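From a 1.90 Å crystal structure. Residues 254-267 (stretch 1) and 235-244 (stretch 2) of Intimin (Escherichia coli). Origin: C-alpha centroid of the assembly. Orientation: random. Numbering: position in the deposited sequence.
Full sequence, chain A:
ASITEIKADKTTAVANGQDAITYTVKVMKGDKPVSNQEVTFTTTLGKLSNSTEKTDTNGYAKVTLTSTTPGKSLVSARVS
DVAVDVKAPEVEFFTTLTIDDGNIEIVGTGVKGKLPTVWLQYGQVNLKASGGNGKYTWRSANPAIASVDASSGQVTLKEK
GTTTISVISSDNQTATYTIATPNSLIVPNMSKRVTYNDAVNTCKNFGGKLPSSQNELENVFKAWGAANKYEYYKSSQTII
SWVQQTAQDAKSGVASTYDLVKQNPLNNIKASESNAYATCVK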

# COMPACT_ATOMS: atom_id res chain seq x y z
N VAL A 254 37.08 -26.61 -5.65
CA VAL A 254 35.91 -26.65 -4.78
C VAL A 254 35.33 -25.25 -4.61
O VAL A 254 35.91 -24.27 -5.08
CB VAL A 254 36.25 -27.22 -3.38
CG1 VAL A 254 36.89 -28.59 -3.52
CG2 VAL A 254 37.18 -26.26 -2.63
N ALA A 255 34.18 -25.17 -3.96
CA ALA A 255 33.54 -23.88 -3.71
C ALA A 255 32.67 -24.00 -2.48
O ALA A 255 32.39 -25.11 -2.00
CB ALA A 255 32.68 -23.47 -4.91
N SER A 256 32.26 -22.85 -1.95
CA SER A 256 31.40 -22.82 -0.79
C SER A 256 29.98 -22.56 -1.27
O SER A 256 29.76 -22.22 -2.44
CB SER A 256 31.84 -21.71 0.18
OG SER A 256 33.08 -22.05 0.77
N THR A 257 29.03 -22.74 -0.37
CA THR A 257 27.63 -22.53 -0.68
C THR A 257 26.90 -21.95 0.53
O THR A 257 27.40 -22.00 1.66
CB THR A 257 26.90 -23.84 -1.04
OG1 THR A 257 26.86 -24.68 0.12
CG2 THR A 257 27.61 -24.58 -2.18
N TYR A 258 25.73 -21.38 0.26
CA TYR A 258 24.88 -20.86 1.31
C TYR A 258 23.49 -21.29 0.87
O TYR A 258 23.19 -21.30 -0.33
CB TYR A 258 24.96 -19.34 1.42
CG TYR A 258 24.15 -18.80 2.58
CD1 TYR A 258 24.68 -18.78 3.88
CD2 TYR A 258 22.85 -18.33 2.40
CE1 TYR A 258 23.93 -18.31 4.96
CE2 TYR A 258 22.09 -17.87 3.47
CZ TYR A 258 22.63 -17.85 4.75
OH TYR A 258 21.88 -17.38 5.79
N ASP A 259 22.65 -21.65 1.82
CA ASP A 259 21.32 -22.14 1.52
C ASP A 259 20.28 -21.09 1.91
O ASP A 259 20.13 -20.76 3.09
CB ASP A 259 21.10 -23.44 2.30
CG ASP A 259 19.92 -24.24 1.80
OD1 ASP A 259 20.06 -25.49 1.72
OD2 ASP A 259 18.87 -23.64 1.51
N LEU A 260 19.57 -20.56 0.91
CA LEU A 260 18.56 -19.54 1.15
C LEU A 260 17.35 -20.05 1.92
O LEU A 260 16.45 -19.27 2.26
CB LEU A 260 18.12 -18.89 -0.17
CG LEU A 260 19.18 -17.96 -0.79
CD1 LEU A 260 18.69 -17.45 -2.14
CD2 LEU A 260 19.46 -16.80 0.15
N VAL A 261 17.31 -21.35 2.19
CA VAL A 261 16.23 -21.93 2.99
C VAL A 261 16.76 -22.33 4.36
O VAL A 261 16.24 -21.91 5.39
CB VAL A 261 15.59 -23.18 2.33
CG1 VAL A 261 14.68 -23.88 3.34
CG2 VAL A 261 14.76 -22.77 1.11
N LYS A 262 17.83 -23.12 4.36
CA LYS A 262 18.43 -23.63 5.59
C LYS A 262 19.63 -22.86 6.14
O LYS A 262 20.19 -23.25 7.17
CB LYS A 262 18.84 -25.09 5.38
CG LYS A 262 17.78 -25.92 4.66
CD LYS A 262 18.09 -27.41 4.66
CE LYS A 262 19.27 -27.76 3.77
NZ LYS A 262 19.37 -29.24 3.60
N GLN A 263 20.02 -21.76 5.48
CA GLN A 263 21.20 -21.00 5.89
C GLN A 263 22.33 -22.00 5.61
O GLN A 263 22.80 -22.13 4.47
CB GLN A 263 21.12 -20.61 7.37
CG GLN A 263 19.90 -19.73 7.71
CD GLN A 263 19.80 -19.38 9.19
OE1 GLN A 263 20.61 -18.62 9.72
NE2 GLN A 263 18.79 -19.93 9.85
N ASN A 264 22.78 -22.71 6.64
CA ASN A 264 23.77 -23.78 6.48
C ASN A 264 24.97 -23.49 5.56
O ASN A 264 25.13 -24.13 4.53
CB ASN A 264 23.02 -25.01 5.94
CG ASN A 264 23.80 -26.31 6.09
OD1 ASN A 264 23.68 -27.20 5.24
ND2 ASN A 264 24.57 -26.44 7.16
N PRO A 265 25.82 -22.52 5.92
CA PRO A 265 26.96 -22.28 5.03
C PRO A 265 27.90 -23.48 4.99
O PRO A 265 28.32 -23.98 6.05
CB PRO A 265 27.61 -21.04 5.62
CG PRO A 265 27.27 -21.13 7.09
CD PRO A 265 25.82 -21.57 7.05
N LEU A 266 28.22 -23.96 3.79
CA LEU A 266 29.12 -25.10 3.60
C LEU A 266 30.36 -24.74 2.78
O LEU A 266 30.35 -23.77 2.02
CB LEU A 266 28.40 -26.24 2.90
CG LEU A 266 27.10 -26.73 3.54
CD1 LEU A 266 26.52 -27.87 2.70
CD2 LEU A 266 27.37 -27.18 4.96
N ASN A 267 31.42 -25.53 2.92
CA ASN A 267 32.65 -25.31 2.18
C ASN A 267 33.18 -26.63 1.62
O ASN A 267 32.63 -27.71 1.91
CB ASN A 267 33.71 -24.70 3.11
CG ASN A 267 33.18 -23.52 3.91
OD1 ASN A 267 32.83 -22.48 3.35
ND2 ASN A 267 33.10 -23.69 5.23
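Stretch 2 235-244: SSQTIISWVQ

Stretch 2 runs alongside the first strand of stretch 1, residues 254-259, as an antiparallel neighbour. Its strand, around residues 240-242, crosses that strand at 142° between N-to-C directions, with the axes 4.4 Å apart at their closest. Residues 235-239 are loop or turn and not uniformly extended: Ser235 and Gln237 have psi near zero. Ser236 to Ile239 still touch the turn at Leu260 to Lys262. The two stretches bury 718 Å² between them.

In the register, Tyr258 pairs with Ser241, a hydrogen-bonded pair. Ser241 N donates to Tyr258 O at 2.8 Å, and Tyr258 N donates to Ser241 O at 3.1 Å. The pairs on either side, Thr257 with Trp242 and Asp259 with Ile240, are non-hydrogen-bonded, with CA-CA distances of 4.6 and 3.9 Å. Two more backbone hydrogen bonds lie beyond these three pairs: Val243 N donates to Ser256 O at 3.1 Å, and Leu260 N donates to Ile239 O at 3.2 Å.

Ile239, Thr257 and Val243 have the most surface covered. Ile239 has phi/psi of -125/54 and chi1 in m. Its CG1 lies 3.6 Å from Val261 CG2, and its CG2 lies 4.0 Å from Leu260 CB. Its side chain thus packs against the turn of stretch 1, while its backbone is held at both ends. Ile239 N donates to Asp259 OD2 at 2.9 Å, and Ile239 O accepts the bond from Leu260.

Asp259 also receives a hydrogen bond from Thr238 OG1 to its OD1, at 2.7 Å. Its OD2 accepts from Val261 N at 2.9 Å and Lys262 N at 3.1 Å within stretch 1. One carboxylate therefore ties the turn to the incoming loop.

Thr257, chi1 in p, shares a face of the sheet with Asp259, Ile240 and Trp242. Its OG1 is 3.5 Å from Ile240 CG1, and its CG2 is 4.2 Å from Trp242 CE3. Its CA makes a CA-H...O contact of 3.0 Å with Ser241 O. Ala255 CB also meets the indole, 3.7 Å from Trp242 CE3.

Val243 sits at the other end of the contact. Its CG2 is 3.7 Å from Ser256 CB, and its CG1 is 4.2 Å from Thr257 CA. Nearby, water 1 accepts a hydrogen bond from Ser256 N at 2.7 Å and lies 3.0 Å from Gln244 O, one step past the direct Val243 bond.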

# COMPACT_ATOMS: atom_id res chain seq x y z
N SER A 235 7.98 -25.10 -3.09
CA SER A 235 8.31 -26.50 -3.35
C SER A 235 9.74 -26.90 -3.00
O SER A 235 10.08 -28.08 -3.06
CB SER A 235 8.04 -26.85 -4.82
OG SER A 235 8.98 -26.21 -5.67
N SER A 236 10.59 -25.94 -2.65
CA SER A 236 11.98 -26.25 -2.32
C SER A 236 12.25 -26.41 -0.83
O SER A 236 11.86 -25.56 -0.03
CB SER A 236 12.93 -25.17 -2.86
OG SER A 236 12.98 -25.19 -4.27
N GLN A 237 12.92 -27.49 -0.47
CA GLN A 237 13.28 -27.73 0.92
C GLN A 237 14.72 -27.27 1.08
O GLN A 237 15.22 -27.13 2.19
CB GLN A 237 13.16 -29.21 1.29
CG GLN A 237 11.74 -29.74 1.31
CD GLN A 237 11.15 -29.94 -0.08
OE1 GLN A 237 9.95 -30.18 -0.23
NE2 GLN A 237 12.00 -29.84 -1.10
N THR A 238 15.38 -27.02 -0.05
CA THR A 238 16.76 -26.56 -0.02
C THR A 238 17.09 -25.70 -1.23
O THR A 238 16.78 -26.07 -2.36
CB THR A 238 17.77 -27.73 0.01
OG1 THR A 238 19.10 -27.20 -0.11
CG2 THR A 238 17.52 -28.70 -1.14
N ILE A 239 17.70 -24.55 -0.98
CA ILE A 239 18.13 -23.68 -2.06
C ILE A 239 19.62 -23.42 -1.85
O ILE A 239 20.07 -22.28 -1.76
CB ILE A 239 17.34 -22.35 -2.09
CG1 ILE A 239 15.86 -22.65 -2.31
CG2 ILE A 239 17.85 -21.48 -3.25
CD1 ILE A 239 14.98 -21.41 -2.48
N ILE A 240 20.36 -24.52 -1.75
CA ILE A 240 21.81 -24.47 -1.58
C ILE A 240 22.35 -23.83 -2.86
O ILE A 240 22.08 -24.31 -3.96
CB ILE A 240 22.38 -25.90 -1.37
CG1 ILE A 240 23.91 -25.85 -1.29
CG2 ILE A 240 21.91 -26.83 -2.48
CD1 ILE A 240 24.54 -27.20 -0.96
N SER A 241 23.10 -22.74 -2.71
CA SER A 241 23.62 -22.00 -3.86
C SER A 241 25.13 -21.75 -3.84
O SER A 241 25.70 -21.48 -2.79
CB SER A 241 22.91 -20.65 -3.95
OG SER A 241 21.52 -20.79 -3.69
N TRP A 242 25.74 -21.82 -5.01
CA TRP A 242 27.18 -21.59 -5.15
C TRP A 242 27.54 -20.14 -4.82
O TRP A 242 26.73 -19.24 -5.05
CB TRP A 242 27.62 -21.83 -6.60
CG TRP A 242 27.45 -23.21 -7.15
CD1 TRP A 242 26.55 -23.60 -8.09
CD2 TRP A 242 28.26 -24.35 -6.86
NE1 TRP A 242 26.75 -24.92 -8.42
CE2 TRP A 242 27.79 -25.41 -7.68
CE3 TRP A 242 29.34 -24.59 -6.00
CZ2 TRP A 242 28.37 -26.68 -7.66
CZ3 TRP A 242 29.91 -25.86 -5.98
CH2 TRP A 242 29.42 -26.89 -6.81
N VAL A 243 28.74 -19.93 -4.28
CA VAL A 243 29.22 -18.57 -4.03
C VAL A 243 30.57 -18.52 -4.73
O VAL A 243 31.24 -19.54 -4.87
CB VAL A 243 29.41 -18.23 -2.51
CG1 VAL A 243 28.13 -18.50 -1.75
CG2 VAL A 243 30.58 -18.99 -1.92
N GLN A 244 30.97 -17.33 -5.20
CA GLN A 244 32.24 -17.15 -5.91
C GLN A 244 33.40 -17.86 -5.21
O GLN A 244 33.55 -17.79 -3.99
CB GLN A 244 32.56 -15.65 -6.03
CG GLN A 244 33.74 -15.34 -6.95
CD GLN A 244 33.37 -15.47 -8.42
OE1 GLN A 244 34.20 -15.83 -9.25
NE2 GLN A 244 32.12 -15.16 -8.74
O HOH W 1 33.28 -20.50 -2.82